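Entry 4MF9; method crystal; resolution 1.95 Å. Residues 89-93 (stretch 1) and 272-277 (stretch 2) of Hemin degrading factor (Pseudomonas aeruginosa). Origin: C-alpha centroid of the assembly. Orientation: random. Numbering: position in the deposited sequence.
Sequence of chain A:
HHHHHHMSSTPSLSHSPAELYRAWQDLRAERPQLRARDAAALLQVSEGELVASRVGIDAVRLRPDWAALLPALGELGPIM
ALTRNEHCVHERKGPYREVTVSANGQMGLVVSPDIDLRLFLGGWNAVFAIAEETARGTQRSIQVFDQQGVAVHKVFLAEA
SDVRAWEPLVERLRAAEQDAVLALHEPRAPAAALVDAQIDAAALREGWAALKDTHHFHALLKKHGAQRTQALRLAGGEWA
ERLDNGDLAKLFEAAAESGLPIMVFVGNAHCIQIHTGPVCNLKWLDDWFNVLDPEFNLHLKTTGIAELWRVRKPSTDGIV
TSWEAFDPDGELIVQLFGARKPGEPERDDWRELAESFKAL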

# COMPACT_ATOMS: atom_id res chain seq x y z
N VAL A 89 5.90 -0.56 4.63
CA VAL A 89 5.82 0.77 4.03
C VAL A 89 6.54 0.80 2.69
O VAL A 89 7.71 0.43 2.59
N HIS A 90 5.84 1.29 1.67
CA HIS A 90 6.35 1.39 0.31
C HIS A 90 6.51 2.89 -0.05
O HIS A 90 5.53 3.64 -0.04
N GLU A 91 7.71 3.34 -0.34
CA GLU A 91 7.96 4.70 -0.78
C GLU A 91 8.58 4.75 -2.14
O GLU A 91 9.69 4.34 -2.33
N ARG A 92 7.89 5.33 -3.10
CA ARG A 92 8.37 5.38 -4.46
C ARG A 92 8.44 6.79 -4.97
O ARG A 92 7.56 7.55 -4.75
N LYS A 93 9.48 7.13 -5.69
CA LYS A 93 9.67 8.47 -6.21
C LYS A 93 9.47 8.56 -7.71
O LYS A 93 9.83 7.65 -8.42
N ILE A 272 -3.12 0.22 -3.66
CA ILE A 272 -1.99 -0.67 -3.86
C ILE A 272 -0.92 0.08 -4.63
O ILE A 272 -1.21 0.72 -5.64
N GLN A 273 0.32 0.01 -4.13
CA GLN A 273 1.46 0.68 -4.73
C GLN A 273 2.50 -0.37 -5.15
O GLN A 273 2.74 -1.33 -4.43
N ILE A 274 3.10 -0.16 -6.32
CA ILE A 274 3.93 -1.19 -6.94
C ILE A 274 5.28 -0.60 -7.32
O ILE A 274 5.36 0.53 -7.81
N HIS A 275 6.34 -1.35 -7.07
CA HIS A 275 7.66 -1.03 -7.59
C HIS A 275 8.04 -2.07 -8.62
O HIS A 275 7.92 -3.26 -8.34
N THR A 276 8.48 -1.64 -9.79
CA THR A 276 9.01 -2.55 -10.80
C THR A 276 10.48 -2.23 -11.03
O THR A 276 10.84 -1.07 -11.24
N GLY A 277 11.33 -3.24 -10.96
CA GLY A 277 12.74 -3.05 -11.19
C GLY A 277 13.59 -3.79 -10.18
O GLY A 277 13.06 -4.49 -9.31

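Strands 89-93 and 272-277 face each other through their side chains, their axes approaching to 7.8 Å with their N-to-C directions 60° apart. At this spacing the backbones do not pair directly, and the contact, which buries 309 Å² in total, is built mainly from four long polar residues: His90 and Arg92 on the first strand, Gln273 and His275 on the second. All four direct CA-to-CB toward the opposing strand and adopt t at chi1, so that each side chain extends into the gap.

Along the second strand, Ile272 (m, t) makes no contact with the first. Gln273 follows and is the most extensively covered residue of the interface. Its t, t conformation at chi1 and chi2 carries the carboxamide across to the first strand, where Gln273 NE2 donates a hydrogen bond to the imidazole ND1 of His90 (3.0 Å). This pairing leaves ND1 of His90 as the acceptor. The same Gln273 NE2 lies 3.0 Å from His90 O and 3.9 Å from Glu91 CA, and it approaches Arg92 N to 3.4 Å; that last pair joins two donors and is simply a close approach. Gln273 also contributes its backbone, since its carbonyl O lies over one face of the His90 imidazole.

Ile274 turns its side chain (m, t) away, in keeping with strand alternation, and meets the first strand through its main chain: its C atom is 3.7 Å from His90 NE2. The His90 ring, set by chi1 t and a chi2 of -66°, thus reaches the backbone of the second strand. Its edge comes up to His275, with His90 NE2 3.3 Å from His275 N, an approach whose angle is too poor for a hydrogen bond, and 3.6 Å from His275 CB.

His275 (t, chi2 75°) supplies the second polar link. Arg92, with chi1 to chi3 at t, p, t, brings its guanidinium alongside the imidazole, and Arg92 NE donates to His275 ND1 at 3.0 Å. The two planar groups meet edge to edge, as an in-plane N-H to ring nitrogen bond requires. On the other side of the ring, His275 NE2 makes a weak hydrogen bond to Gly277 O (3.4 Å), consistent with a proton on NE2, leaving the lone pair of ND1 to accept from Arg92 NE.

Thr276 (m) points away, but its carbonyl O lies near the guanidinium plane, 4.0 Å from Arg92 NH2. Gly277 makes no contact with the first strand; its backbone angles would jam a CB against the preceding carbonyl O.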

# COMPACT_ATOMS: atom_id res chain seq x y z
CB VAL A 89 6.49 1.82 4.93
CG1 VAL A 89 6.42 3.18 4.27
CG2 VAL A 89 5.84 1.83 6.31
CB HIS A 90 5.31 0.72 -0.60
CG HIS A 90 5.82 0.32 -1.95
ND1 HIS A 90 6.22 1.22 -2.90
CD2 HIS A 90 5.89 -0.90 -2.53
CE1 HIS A 90 6.55 0.58 -4.01
NE2 HIS A 90 6.37 -0.71 -3.81
CB GLU A 91 8.84 5.49 0.21
CG GLU A 91 8.29 5.63 1.58
CD GLU A 91 9.16 6.35 2.61
OE1 GLU A 91 10.13 6.96 2.32
OE2 GLU A 91 8.75 6.31 3.71
CB ARG A 92 7.50 4.56 -5.37
CG ARG A 92 8.10 4.11 -6.67
CD ARG A 92 9.47 3.49 -6.50
NE ARG A 92 9.95 2.82 -7.71
CZ ARG A 92 10.55 3.40 -8.71
NH1 ARG A 92 10.73 4.70 -8.75
NH2 ARG A 92 10.92 2.68 -9.73
CB LYS A 93 11.03 9.01 -5.86
CG LYS A 93 11.27 9.21 -4.41
CD LYS A 93 12.62 9.82 -4.23
CE LYS A 93 13.18 9.52 -2.88
NZ LYS A 93 14.52 10.13 -2.76
CB ILE A 272 -2.38 -1.96 -4.60
CG1 ILE A 272 -3.43 -2.73 -3.79
CG2 ILE A 272 -1.14 -2.80 -4.88
CD1 ILE A 272 -4.19 -3.80 -4.58
CB GLN A 273 2.07 1.66 -3.72
CG GLN A 273 3.25 2.47 -4.24
CD GLN A 273 3.55 3.69 -3.35
OE1 GLN A 273 2.65 4.47 -3.01
NE2 GLN A 273 4.81 3.85 -2.99
CB ILE A 274 3.24 -1.74 -8.23
CG1 ILE A 274 1.80 -2.15 -7.94
CG2 ILE A 274 3.99 -2.92 -8.80
CD1 ILE A 274 0.89 -2.19 -9.17
CB HIS A 275 8.70 -1.06 -6.48
CG HIS A 275 10.11 -1.16 -6.99
ND1 HIS A 275 10.78 -0.09 -7.56
CD2 HIS A 275 10.98 -2.20 -7.02
CE1 HIS A 275 12.00 -0.47 -7.91
NE2 HIS A 275 12.14 -1.75 -7.60
CB THR A 276 8.25 -2.44 -12.13
OG1 THR A 276 6.86 -2.73 -11.91
CG2 THR A 276 8.80 -3.42 -13.15